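Local coordinates for protein Two-component response regulator, LuxR family (Aurantimonas sp., PDB 3CZ5) that probably binds DNA to regulate transcription as a LuxR-family response regulator, of which this chain is the receiver domain, at residues G20-I25 against Y31-E36; G65-T70 against A94-E99; K108-A113 against A128-I133. One frame throughout, in Å; residues are numbered along the deposited sequence.

Contact 1 of 3, residues G20-I25 against Y31-E36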
ATOM      1  N   GLY A  20       1.257  -8.294  12.881  1.00 17.01           N
ATOM      2  CA  GLY A  20       1.918  -9.335  12.220  1.00 16.12           C
ATOM      3  C   GLY A  20       2.651  -8.786  11.014  1.00 17.34           C
ATOM      4  O   GLY A  20       3.784  -9.167  10.716  1.00 16.94           O
ATOM      5  N   TYR A  21       2.018  -7.893  10.285  1.00 19.81           N
ATOM      6  CA  TYR A  21       2.695  -7.357   9.126  1.00 21.31           C
ATOM      7  C   TYR A  21       3.773  -6.392   9.517  1.00 22.65           C
ATOM      8  O   TYR A  21       4.798  -6.299   8.826  1.00 23.30           O
ATOM      9  CB  TYR A  21       1.739  -6.672   8.196  1.00 21.87           C
ATOM     10  CG  TYR A  21       0.869  -7.620   7.453  1.00 29.73           C
ATOM     11  CD1 TYR A  21       1.431  -8.650   6.806  1.00 20.73           C
ATOM     12  CD2 TYR A  21      -0.505  -7.455   7.390  1.00 21.36           C
ATOM     13  CE1 TYR A  21       0.710  -9.528   6.111  1.00 30.94           C
ATOM     14  CE2 TYR A  21      -1.282  -8.340   6.664  1.00 31.27           C
ATOM     15  CZ  TYR A  21      -0.637  -9.397   6.023  1.00 22.17           C
ATOM     16  OH  TYR A  21      -1.288 -10.382   5.298  1.00 32.20           O
ATOM     17  N   ARG A  22       3.589  -5.652  10.602  1.00 22.98           N
ATOM     18  CA  ARG A  22       4.738  -4.856  11.021  1.00 23.77           C
ATOM     19  C   ARG A  22       5.984  -5.730  11.224  1.00 23.23           C
ATOM     20  O   ARG A  22       7.097  -5.447  10.757  1.00 22.34           O
ATOM     21  CB  ARG A  22       4.450  -4.139  12.311  1.00 24.72           C
ATOM     22  CG  ARG A  22       5.729  -3.642  12.971  1.00 17.04           C
ATOM     23  CD  ARG A  22       5.300  -2.889  14.208  1.00 26.55           C
ATOM     24  NE  ARG A  22       5.166  -3.771  15.388  1.00 17.94           N
ATOM     25  CZ  ARG A  22       6.156  -4.560  15.803  1.00 25.49           C
ATOM     26  NH1 ARG A  22       7.300  -4.548  15.167  1.00 16.18           N
ATOM     27  NH2 ARG A  22       6.010  -5.318  16.868  1.00 17.28           N
ATOM     28  N   ARG A  23       5.790  -6.819  11.938  1.00 23.50           N
ATOM     29  CA  ARG A  23       6.938  -7.648  12.265  1.00 23.66           C
ATOM     30  C   ARG A  23       7.497  -8.278  11.011  1.00 23.12           C
ATOM     31  O   ARG A  23       8.676  -8.563  10.932  1.00 24.21           O
ATOM     32  CB  ARG A  23       6.599  -8.648  13.362  1.00 23.71           C
ATOM     33  CG  ARG A  23       6.025  -7.919  14.585  1.00 38.42           C
ATOM     34  CD  ARG A  23       5.402  -8.860  15.641  1.00 26.43           C
ATOM     35  NE  ARG A  23       6.393  -9.752  16.249  1.00 39.15           N
ATOM     36  CZ  ARG A  23       6.096 -10.945  16.768  1.00 28.58           C
ATOM     37  NH1 ARG A  23       4.817 -11.371  16.774  1.00 39.48           N
ATOM     38  NH2 ARG A  23       7.061 -11.698  17.313  1.00 39.47           N
ATOM     39  N   LEU A  24       6.667  -8.472  10.008  1.00 21.74           N
ATOM     40  CA  LEU A  24       7.194  -9.006   8.768  1.00 21.84           C
ATOM     41  C   LEU A  24       8.016  -7.951   8.083  1.00 21.51           C
ATOM     42  O   LEU A  24       9.128  -8.191   7.698  1.00 21.23           O
ATOM     43  CB  LEU A  24       6.085  -9.416   7.798  1.00 21.61           C
ATOM     44  CG  LEU A  24       6.513 -10.369   6.692  1.00 18.23           C
ATOM     45  CD1 LEU A  24       7.192 -11.554   7.284  1.00 21.10           C
ATOM     46  CD2 LEU A  24       5.327 -10.813   5.945  1.00 20.81           C
ATOM     47  N   ILE A  25       7.462  -6.768   7.945  1.00 21.47           N
ATOM     48  CA  ILE A  25       8.187  -5.735   7.271  1.00 22.06           C
ATOM     49  C   ILE A  25       9.520  -5.447   7.932  1.00 23.43           C
ATOM     50  O   ILE A  25      10.508  -5.063   7.241  1.00 25.55           O
ATOM     51  CB  ILE A  25       7.406  -4.442   7.231  1.00 21.11           C
ATOM     52  CG1 ILE A  25       6.019  -4.695   6.641  1.00 25.79           C
ATOM     53  CG2 ILE A  25       8.074  -3.483   6.303  1.00 24.92           C
ATOM     54  CD1 ILE A  25       5.373  -3.509   6.077  1.00 18.39           C
ATOM     55  N   TYR A  31      14.213  -1.169   7.462  1.00 26.80           N
ATOM     56  CA  TYR A  31      12.832  -0.746   7.395  1.00 26.73           C
ATOM     57  C   TYR A  31      12.130  -0.465   8.768  1.00 26.00           C
ATOM     58  O   TYR A  31      11.914  -1.373   9.538  1.00 25.99           O
ATOM     59  CB  TYR A  31      12.066  -1.826   6.630  1.00 27.49           C
ATOM     60  CG  TYR A  31      12.346  -1.796   5.121  1.00 37.30           C
ATOM     61  CD1 TYR A  31      13.497  -1.153   4.600  1.00 28.63           C
ATOM     62  CD2 TYR A  31      11.485  -2.431   4.216  1.00 27.35           C
ATOM     63  CE1 TYR A  31      13.743  -1.126   3.177  1.00 36.85           C
ATOM     64  CE2 TYR A  31      11.704  -2.385   2.849  1.00 36.56           C
ATOM     65  CZ  TYR A  31      12.839  -1.759   2.318  1.00 28.35           C
ATOM     66  OH  TYR A  31      13.009  -1.773   0.944  1.00 35.92           O
ATOM     67  N   ALA A  32      11.717   0.766   9.070  1.00 24.61           N
ATOM     68  CA  ALA A  32      11.003   0.920  10.326  1.00 23.77           C
ATOM     69  C   ALA A  32       9.548   1.352  10.221  1.00 23.73           C
ATOM     70  O   ALA A  32       9.187   2.327   9.597  1.00 25.58           O
ATOM     71  CB  ALA A  32      11.768   1.785  11.301  1.00 23.34           C
ATOM     72  N   VAL A  33       8.682   0.573  10.807  1.00 22.97           N
ATOM     73  CA  VAL A  33       7.302   0.957  10.770  1.00 22.47           C
ATOM     74  C   VAL A  33       7.112   1.984  11.848  1.00 22.84           C
ATOM     75  O   VAL A  33       7.172   1.657  13.062  1.00 23.41           O
ATOM     76  CB  VAL A  33       6.309  -0.185  11.048  1.00 21.57           C
ATOM     77  CG1 VAL A  33       4.945   0.366  10.868  1.00 19.49           C
ATOM     78  CG2 VAL A  33       6.512  -1.329  10.086  1.00 19.56           C
ATOM     79  N   VAL A  34       6.800   3.198  11.410  1.00 21.32           N
ATOM     80  CA  VAL A  34       6.954   4.349  12.246  1.00 20.42           C
ATOM     81  C   VAL A  34       5.624   4.973  12.793  1.00 22.37           C
ATOM     82  O   VAL A  34       5.625   5.657  13.819  1.00 23.39           O
ATOM     83  CB  VAL A  34       7.698   5.324  11.428  1.00 18.91           C
ATOM     84  CG1 VAL A  34       6.690   6.177  10.705  1.00 11.43           C
ATOM     85  CG2 VAL A  34       8.595   6.087  12.239  1.00  8.52           C
ATOM     86  N   ALA A  35       4.496   4.739  12.122  1.00 22.49           N
ATOM     87  CA  ALA A  35       3.177   5.184  12.596  1.00 21.29           C
ATOM     88  C   ALA A  35       2.241   4.054  12.184  1.00 21.43           C
ATOM     89  O   ALA A  35       2.418   3.537  11.074  1.00 21.18           O
ATOM     90  CB  ALA A  35       2.770   6.409  11.889  1.00 20.14           C
ATOM     91  N   GLU A  36       1.297   3.666  13.065  1.00 20.27           N
ATOM     92  CA  GLU A  36       0.209   2.774  12.703  1.00 19.80           C
ATOM     93  C   GLU A  36      -1.195   3.457  12.734  1.00 21.36           C
ATOM     94  O   GLU A  36      -1.611   4.063  13.749  1.00 22.44           O
ATOM     95  CB  GLU A  36       0.234   1.582  13.609  1.00 18.63           C
ATOM     96  CG  GLU A  36       1.316   0.678  13.313  1.00 47.29           C
ATOM     97  CD  GLU A  36       1.170  -0.545  14.140  1.00 21.37           C
ATOM     98  OE1 GLU A  36       0.348  -0.462  15.086  1.00 47.91           O
ATOM     99  OE2 GLU A  36       1.860  -1.560  13.868  1.00 47.52           O
TER
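Tyr31 starts the strand beside the last turn of helix 20-25. Its CB lies 3.6 Å from Ile25 O. The flank of its ring, at CD2, meets Ile25 CG2 at 4.1 Å, the two side chains crossing at about a right angle. Val33 comes next on the same face of the strand. Its CG2 presses on the first carbons of Arg22, 3.8 Å from Arg22 CG, and also faces Ile25 CB. Arg22 CG is anti to the backbone N (chi1 163°), which lays the aliphatic part of the chain beside Val33. Glu36 then reaches back across Arg22, with its OE2 3.7 Å from Arg22 CD. The carboxylate stands at the edge of the guanidinium, near its plane, but Glu36 OE2 is 4.3 Å from Arg22 NE, too long for a salt bridge. Each charge has a stronger partner outside the two segments: Arg22 NE makes a salt bridge with Glu19, and Glu36 OE1 one with Arg18 of the same helix. The helix and strand segments run nearly antiparallel, at 147°, as the second half of a beta-alpha-beta unit. Strand 31-37 is at one edge of the sheet, beside strand 6-11, and helix 114-122 packs against Ile25 and Tyr31.

Contact 2 of 3, residues G65-T70 against A94-E99; sequences GGIEAT and ALKAFE
In the alpha/beta receiver fold of the CheY type, Ile67 and Ala97 join two helices that pack on the same central sheet. Ile67 is in the first turn of helix 66-76. Ala97 is near the end of helix 91-99. Their CA atoms are 5.4 Å apart, the closest backbone pair of the two segments. The side chain of Ile67 is directed toward Ala97. Ile67 CG1 lies over the backbone of Ala97, 3.7 Å from Ala97 CA. The terminal methyl, CD1, is modelled too close to Ala97, so its exact position is doubtful. As modelled, it lies beside Ala97 and the base of Lys96. The first carbons of Lys96 then flank this methyl, at the exposed margin of the contact, while the rest of its bent chain leads away from helix 66-76. The contact is apolar and small, burying 143 Å² in all.

Deeper in, Ala97 and Thr70 both touch Ile84 of strand 82-86, so that strand lies under both helices. Ala97 also packs on Tyr105 of strand 104-107. Gly65 is the N-cap of the first helix, and its O accepts from Ala69 N at 3.0 Å. Thr70 turns its hydroxyl back onto its own helix. Thr70 OG1 donates to Gly66 O at 2.8 Å, with a C=O...donor angle of 148° and the donor tilted 31° from the carbonyl plane.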
ATOM      1  N   GLY A  65     -11.905   4.246   1.955  1.00 19.80           N
ATOM      2  CA  GLY A  65     -10.876   3.213   1.938  1.00 21.40           C
ATOM      3  C   GLY A  65      -9.611   3.719   1.344  1.00 23.54           C
ATOM      4  O   GLY A  65      -9.417   4.911   1.292  1.00 25.12           O
ATOM      5  N   GLY A  66      -8.766   2.833   0.845  1.00 24.33           N
ATOM      6  CA  GLY A  66      -7.419   3.227   0.561  1.00 26.06           C
ATOM      7  C   GLY A  66      -7.390   4.085  -0.658  1.00 28.16           C
ATOM      8  O   GLY A  66      -6.514   4.889  -0.808  1.00 29.20           O
ATOM      9  N   ILE A  67      -8.361   3.913  -1.532  1.00 30.26           N
ATOM     10  CA  ILE A  67      -8.348   4.633  -2.795  1.00 32.50           C
ATOM     11  C   ILE A  67      -8.701   6.122  -2.515  1.00 31.84           C
ATOM     12  O   ILE A  67      -8.017   7.031  -3.012  1.00 31.98           O
ATOM     13  CB  ILE A  67      -9.276   3.935  -3.839  1.00 34.34           C
ATOM     14  CG1 ILE A  67      -8.760   4.053  -5.260  1.00 68.20           C
ATOM     15  CG2 ILE A  67     -10.653   4.426  -3.745  1.00 69.61           C
ATOM     16  CD1 ILE A  67      -8.276   2.647  -5.812  1.00 38.32           C
ATOM     17  N   GLU A  68      -9.742   6.358  -1.700  1.00 29.97           N
ATOM     18  CA  GLU A  68     -10.124   7.729  -1.304  1.00 28.88           C
ATOM     19  C   GLU A  68      -8.970   8.363  -0.491  1.00 24.49           C
ATOM     20  O   GLU A  68      -8.485   9.468  -0.789  1.00 22.20           O
ATOM     21  CB  GLU A  68     -11.497   7.761  -0.566  1.00 32.15           C
ATOM     22  CG  GLU A  68     -12.820   7.274  -1.448  1.00 68.30           C
ATOM     23  CD  GLU A  68     -13.477   5.785  -1.151  1.00 37.69           C
ATOM     24  OE1 GLU A  68     -12.860   4.710  -1.506  1.00 67.74           O
ATOM     25  OE2 GLU A  68     -14.629   5.738  -0.591  1.00 67.66           O
ATOM     26  N   ALA A  69      -8.518   7.610   0.507  1.00 22.84           N
ATOM     27  CA  ALA A  69      -7.310   7.922   1.269  1.00 20.31           C
ATOM     28  C   ALA A  69      -6.227   8.340   0.349  1.00 19.96           C
ATOM     29  O   ALA A  69      -5.537   9.301   0.609  1.00 19.90           O
ATOM     30  CB  ALA A  69      -6.831   6.736   2.035  1.00 18.20           C
ATOM     31  N   THR A  70      -6.034   7.593  -0.718  1.00 21.35           N
ATOM     32  CA  THR A  70      -4.798   7.820  -1.506  1.00 24.39           C
ATOM     33  C   THR A  70      -4.917   9.166  -2.202  1.00 26.53           C
ATOM     34  O   THR A  70      -3.943   9.892  -2.261  1.00 26.55           O
ATOM     35  CB  THR A  70      -4.536   6.764  -2.599  1.00 24.43           C
ATOM     36  OG1 THR A  70      -4.067   5.557  -1.995  1.00 36.66           O
ATOM     37  CG2 THR A  70      -3.505   7.294  -3.636  1.00 35.59           C
ATOM     38  N   ALA A  94      -7.461  -2.337  -8.871  1.00 29.74           N
ATOM     39  CA  ALA A  94      -6.106  -1.924  -8.959  1.00 28.05           C
ATOM     40  C   ALA A  94      -5.988  -0.774  -9.971  1.00 25.90           C
ATOM     41  O   ALA A  94      -5.355   0.237  -9.692  1.00 26.37           O
ATOM     42  CB  ALA A  94      -5.279  -3.067  -9.333  1.00 28.77           C
ATOM     43  N   LEU A  95      -6.597  -0.895 -11.148  1.00 23.24           N
ATOM     44  CA  LEU A  95      -6.572   0.260 -12.069  1.00 20.77           C
ATOM     45  C   LEU A  95      -6.990   1.539 -11.358  1.00 21.73           C
ATOM     46  O   LEU A  95      -6.350   2.557 -11.492  1.00 22.92           O
ATOM     47  CB  LEU A  95      -7.510   0.079 -13.245  1.00 17.55           C
ATOM     48  CG  LEU A  95      -6.969  -1.071 -14.064  1.00 26.22           C
ATOM     49  CD1 LEU A  95      -8.100  -1.649 -15.002  1.00 15.75           C
ATOM     50  CD2 LEU A  95      -5.696  -0.602 -14.770  1.00 15.42           C
ATOM     51  N   LYS A  96      -8.097   1.503 -10.648  1.00 21.19           N
ATOM     52  CA  LYS A  96      -8.555   2.650  -9.908  1.00 21.54           C
ATOM     53  C   LYS A  96      -7.407   3.174  -9.039  1.00 21.02           C
ATOM     54  O   LYS A  96      -7.040   4.376  -9.115  1.00 21.28           O
ATOM     55  CB  LYS A  96      -9.686   2.198  -8.996  1.00 23.15           C
ATOM     56  CG  LYS A  96     -10.864   3.122  -8.980  1.00 49.25           C
ATOM     57  CD  LYS A  96     -12.184   2.318  -8.947  1.00 26.79           C
ATOM     58  CE  LYS A  96     -13.255   2.852  -9.942  1.00 49.60           C
ATOM     59  NZ  LYS A  96     -14.363   1.859 -10.048  1.00 27.32           N
ATOM     60  N   ALA A  97      -6.857   2.250  -8.227  1.00 18.77           N
ATOM     61  CA  ALA A  97      -5.967   2.560  -7.156  1.00 16.49           C
ATOM     62  C   ALA A  97      -4.936   3.245  -7.902  1.00 18.51           C
ATOM     63  O   ALA A  97      -4.519   4.336  -7.503  1.00 19.68           O
ATOM     64  CB  ALA A  97      -5.406   1.332  -6.543  1.00 15.00           C
ATOM     65  N   PHE A  98      -4.513   2.653  -9.022  1.00 19.36           N
ATOM     66  CA  PHE A  98      -3.433   3.318  -9.794  1.00 21.34           C
ATOM     67  C   PHE A  98      -3.821   4.696 -10.296  1.00 23.94           C
ATOM     68  O   PHE A  98      -3.040   5.624 -10.189  1.00 25.27           O
ATOM     69  CB  PHE A  98      -2.828   2.489 -10.921  1.00 20.40           C
ATOM     70  CG  PHE A  98      -1.953   1.370 -10.428  1.00  9.91           C
ATOM     71  CD1 PHE A  98      -0.749   1.633  -9.752  1.00 21.36           C
ATOM     72  CD2 PHE A  98      -2.328   0.013 -10.613  1.00 20.97           C
ATOM     73  CE1 PHE A  98       0.078   0.537  -9.278  1.00  8.69           C
ATOM     74  CE2 PHE A  98      -1.522  -1.045 -10.150  1.00  8.14           C
ATOM     75  CZ  PHE A  98      -0.355  -0.786  -9.489  1.00 20.48           C
ATOM     76  N   GLU A  99      -5.037   4.847 -10.798  1.00 24.64           N
ATOM     77  CA  GLU A  99      -5.407   6.056 -11.498  1.00 25.07           C
ATOM     78  C   GLU A  99      -5.432   7.078 -10.362  1.00 24.70           C
ATOM     79  O   GLU A  99      -5.095   8.244 -10.567  1.00 24.53           O
ATOM     80  CB  GLU A  99      -6.712   5.831 -12.335  1.00 25.97           C
ATOM     81  CG  GLU A  99      -7.622   7.003 -12.604  1.00 56.71           C
ATOM     82  CD  GLU A  99      -9.070   6.545 -12.919  1.00 29.98           C
ATOM     83  OE1 GLU A  99      -9.397   5.344 -12.663  1.00 57.76           O
ATOM     84  OE2 GLU A  99      -9.890   7.376 -13.427  1.00 57.25           O
TER

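Contact 3 of 3, residues K108-A113 against A128-I133. With PO4 (phosphate ion), chain E.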
ATOM      1  N   LYS A 108      -3.013  -9.781  -0.375  1.00 24.94           N
ATOM      2  CA  LYS A 108      -2.677 -10.358   0.886  1.00 25.04           C
ATOM      3  C   LYS A 108      -2.562 -11.879   0.859  1.00 26.34           C
ATOM      4  O   LYS A 108      -1.980 -12.450   1.768  1.00 26.50           O
ATOM      5  CB  LYS A 108      -3.692  -9.931   1.919  1.00 24.76           C
ATOM      6  CG  LYS A 108      -3.372  -8.579   2.481  1.00 26.23           C
ATOM      7  CD  LYS A 108      -4.326  -8.127   3.573  1.00 25.32           C
ATOM      8  CE  LYS A 108      -3.667  -6.989   4.274  1.00 24.90           C
ATOM      9  NZ  LYS A 108      -4.679  -6.058   4.665  1.00 26.57           N
ATOM     10  N   SER A 109      -3.086 -12.539  -0.166  1.00 26.87           N
ATOM     11  CA  SER A 109      -2.853 -13.961  -0.264  1.00 26.43           C
ATOM     12  C   SER A 109      -1.801 -14.249  -1.293  1.00 25.58           C
ATOM     13  O   SER A 109      -1.774 -15.364  -1.821  1.00 25.39           O
ATOM     14  CB  SER A 109      -4.124 -14.695  -0.653  1.00 26.96           C
ATOM     15  OG  SER A 109      -4.871 -13.944  -1.614  1.00 23.43           O
ATOM     16  N   SER A 110      -0.946 -13.276  -1.596  1.00 24.97           N
ATOM     17  CA  SER A 110       0.158 -13.581  -2.494  1.00 26.61           C
ATOM     18  C   SER A 110       1.231 -14.177  -1.631  1.00 29.10           C
ATOM     19  O   SER A 110       1.037 -14.312  -0.433  1.00 29.74           O
ATOM     20  CB  SER A 110       0.678 -12.340  -3.214  1.00 27.24           C
ATOM     21  OG  SER A 110      -0.352 -11.653  -3.949  1.00 59.21           O
ATOM     22  N   ASP A 111       2.368 -14.567  -2.179  1.00 30.79           N
ATOM     23  CA  ASP A 111       3.325 -15.127  -1.256  1.00 32.12           C
ATOM     24  C   ASP A 111       3.699 -14.025  -0.250  1.00 33.30           C
ATOM     25  O   ASP A 111       4.003 -12.922  -0.639  1.00 33.87           O
ATOM     26  CB  ASP A 111       4.558 -15.674  -1.958  1.00 32.66           C
ATOM     27  CG  ASP A 111       5.526 -16.330  -0.959  1.00 64.41           C
ATOM     28  OD1 ASP A 111       5.775 -17.558  -1.122  1.00 34.06           O
ATOM     29  OD2 ASP A 111       5.986 -15.634   0.010  1.00 33.10           O
ATOM     30  N   PRO A 112       3.672 -14.309   1.063  1.00 34.18           N
ATOM     31  CA  PRO A 112       4.096 -13.259   2.004  1.00 33.22           C
ATOM     32  C   PRO A 112       5.225 -12.286   1.547  1.00 30.80           C
ATOM     33  O   PRO A 112       5.060 -11.053   1.744  1.00 28.77           O
ATOM     34  CB  PRO A 112       4.502 -14.069   3.244  1.00 33.90           C
ATOM     35  CG  PRO A 112       3.889 -15.474   3.042  1.00 44.74           C
ATOM     36  CD  PRO A 112       3.055 -15.428   1.793  1.00 34.55           C
ATOM     37  N   ALA A 113       6.325 -12.842   0.973  1.00 29.86           N
ATOM     38  CA  ALA A 113       7.512 -12.079   0.495  1.00 28.16           C
ATOM     39  C   ALA A 113       7.092 -10.835  -0.279  1.00 29.36           C
ATOM     40  O   ALA A 113       7.726  -9.779  -0.183  1.00 30.16           O
ATOM     41  CB  ALA A 113       8.382 -12.907  -0.364  1.00 26.26           C
ATOM     42  N   ALA A 128       4.623  -1.369  -8.106  1.00 26.91           N
ATOM     43  CA  ALA A 128       4.634  -2.737  -7.613  1.00 24.87           C
ATOM     44  C   ALA A 128       3.261  -3.372  -7.725  1.00 26.23           C
ATOM     45  O   ALA A 128       2.230  -2.761  -7.383  1.00 25.58           O
ATOM     46  CB  ALA A 128       5.174  -2.824  -6.215  1.00 22.33           C
ATOM     47  N   MET A 129       3.288  -4.618  -8.212  1.00 27.74           N
ATOM     48  CA  MET A 129       2.119  -5.438  -8.566  1.00 27.69           C
ATOM     49  C   MET A 129       2.428  -6.887  -8.209  1.00 28.65           C
ATOM     50  O   MET A 129       3.273  -7.516  -8.824  1.00 30.35           O
ATOM     51  CB  MET A 129       1.867  -5.365 -10.086  1.00 27.10           C
ATOM     52  CG  MET A 129       0.557  -4.720 -10.458  1.00 12.96           C
ATOM     53  SD  MET A 129       0.372  -4.404 -12.203  1.00 28.09           S
ATOM     54  CE  MET A 129       1.905  -3.578 -12.448  1.00 11.50           C
ATOM     55  N   SER A 130       1.759  -7.482  -7.248  1.00 27.93           N
ATOM     56  CA  SER A 130       1.922  -8.906  -7.224  1.00 27.62           C
ATOM     57  C   SER A 130       1.481  -9.599  -8.592  1.00 27.47           C
ATOM     58  O   SER A 130       0.731  -9.030  -9.429  1.00 24.68           O
ATOM     59  CB  SER A 130       1.257  -9.501  -5.987  1.00 27.30           C
ATOM     60  OG  SER A 130      -0.076  -9.125  -5.950  1.00 14.84           O
ATOM     61  N   PRO A 131       2.013 -10.822  -8.825  1.00 29.38           N
ATOM     62  CA  PRO A 131       1.728 -11.695  -9.941  1.00 29.66           C
ATOM     63  C   PRO A 131       0.250 -11.826 -10.218  1.00 31.34           C
ATOM     64  O   PRO A 131      -0.207 -11.652 -11.339  1.00 31.72           O
ATOM     65  CB  PRO A 131       2.238 -13.026  -9.451  1.00 28.58           C
ATOM     66  CG  PRO A 131       2.758 -12.822  -8.132  1.00 30.06           C
ATOM     67  CD  PRO A 131       3.092 -11.407  -8.020  1.00 29.24           C
ATOM     68  N   ASP A 132      -0.513 -12.162  -9.210  1.00 32.45           N
ATOM     69  CA  ASP A 132      -1.907 -12.462  -9.489  1.00 33.46           C
ATOM     70  C   ASP A 132      -2.612 -11.275 -10.111  1.00 32.40           C
ATOM     71  O   ASP A 132      -3.438 -11.430 -11.010  1.00 33.73           O
ATOM     72  CB  ASP A 132      -2.598 -12.916  -8.229  1.00 36.07           C
ATOM     73  CG  ASP A 132      -2.354 -11.980  -7.077  1.00 56.77           C
ATOM     74  OD1 ASP A 132      -3.368 -11.583  -6.559  1.00 38.78           O
ATOM     75  OD2 ASP A 132      -1.227 -11.652  -6.616  1.00 38.61           O
ATOM     76  N   ILE A 133      -2.253 -10.068  -9.728  1.00 30.44           N
ATOM     77  CA  ILE A 133      -2.934  -8.920 -10.314  1.00 28.81           C
ATOM     78  C   ILE A 133      -2.367  -8.503 -11.666  1.00 26.05           C
ATOM     79  O   ILE A 133      -3.119  -8.118 -12.588  1.00 25.57           O
ATOM     80  CB  ILE A 133      -2.933  -7.756  -9.345  1.00 30.28           C
ATOM     81  CG1 ILE A 133      -4.217  -7.794  -8.508  1.00 19.19           C
ATOM     82  CG2 ILE A 133      -2.762  -6.429 -10.073  1.00 21.16           C
ATOM     83  CD1 ILE A 133      -3.871  -7.476  -7.126  1.00 31.14           C
TER
HETATM   84  P   PO4 E 201      -8.433  -5.291   3.019  1.00 16.77           P
HETATM   85  O1  PO4 E 201      -9.405  -6.333   2.589  1.00 19.64           O
HETATM   86  O2  PO4 E 201      -7.125  -5.785   3.596  1.00 18.64           O
HETATM   87  O3  PO4 E 201      -8.169  -4.323   1.901  1.00 19.56           O
HETATM   88  O4  PO4 E 201      -9.369  -4.640   4.003  1.00 20.71           O
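The backbones of 108-113 and 128-133 come nearest at Ser110 and Ser130, whose CA atoms are 6.9 Å apart. The first segment is an irregular loop. The second leaves the short strand 128-129, passes Ser130 at the N-cap position, and enters a helix at Pro131. Ser110 OG reaches across to this helix start. It lies 2.8 Å from Asp132 OD2, an apparent hydrogen bond, although its proton has another acceptor within reach. Ser130 OG donates to the same oxygen, Asp132 OD2, at 2.9 Å and from above the carboxylate plane, 35° out of it. Asp132 CG sits between its backbone N and carbonyl carbon (chi1 50°), which turns the carboxylate back toward both serines. Thr107 completes the cluster through its OG1, bonded to Ser110 OG and Asp132 OD1, and its N, bonded to Ser130 OG. With an alanine at Asp132, both serine hydroxyls would probably be left without the OD2 they share, Thr107 OG1 without its OD1 partner, and the loop with one tie fewer to the helix start.

Asp111 OD2 accepts from Ala113 N at 3.0 Å, forming an Asx turn. Lys108 NZ hydrogen-bonds O2 of a phosphate, probably from the crystallisation liquor, at 2.7 Å. It also makes a salt bridge with Asp58, the predicted phosphorylation site. Lys108 and Thr86, whose OG1 hydrogen-bonds the ion, match the conserved lysine and threonine of CheY-like receivers. The loop follows strand 104-107 and leads to helix 114-122, while strand 128-129 adds the edge of the sheet beside 104-107.

The three contacts follow one another along the chain and are spread around one parallel sheet, two at its edges and one between helices that pack on it. Contact 1 lies at the 31-37 edge and contact 3 at the 128-129 edge, their centres about 18 Å apart. Contact 2 is on the other side of the chain's centre from contact 1, their centres about 21 Å apart, and the two do not touch. Contact 3 meets both. Tyr21 CE2 packs on Lys108 CE at 3.6 Å, and Phe98 and Ala94 of helix 91-99 reach 128-133. A change at the predicted phosphorylation site could therefore reach both helices through these contacts.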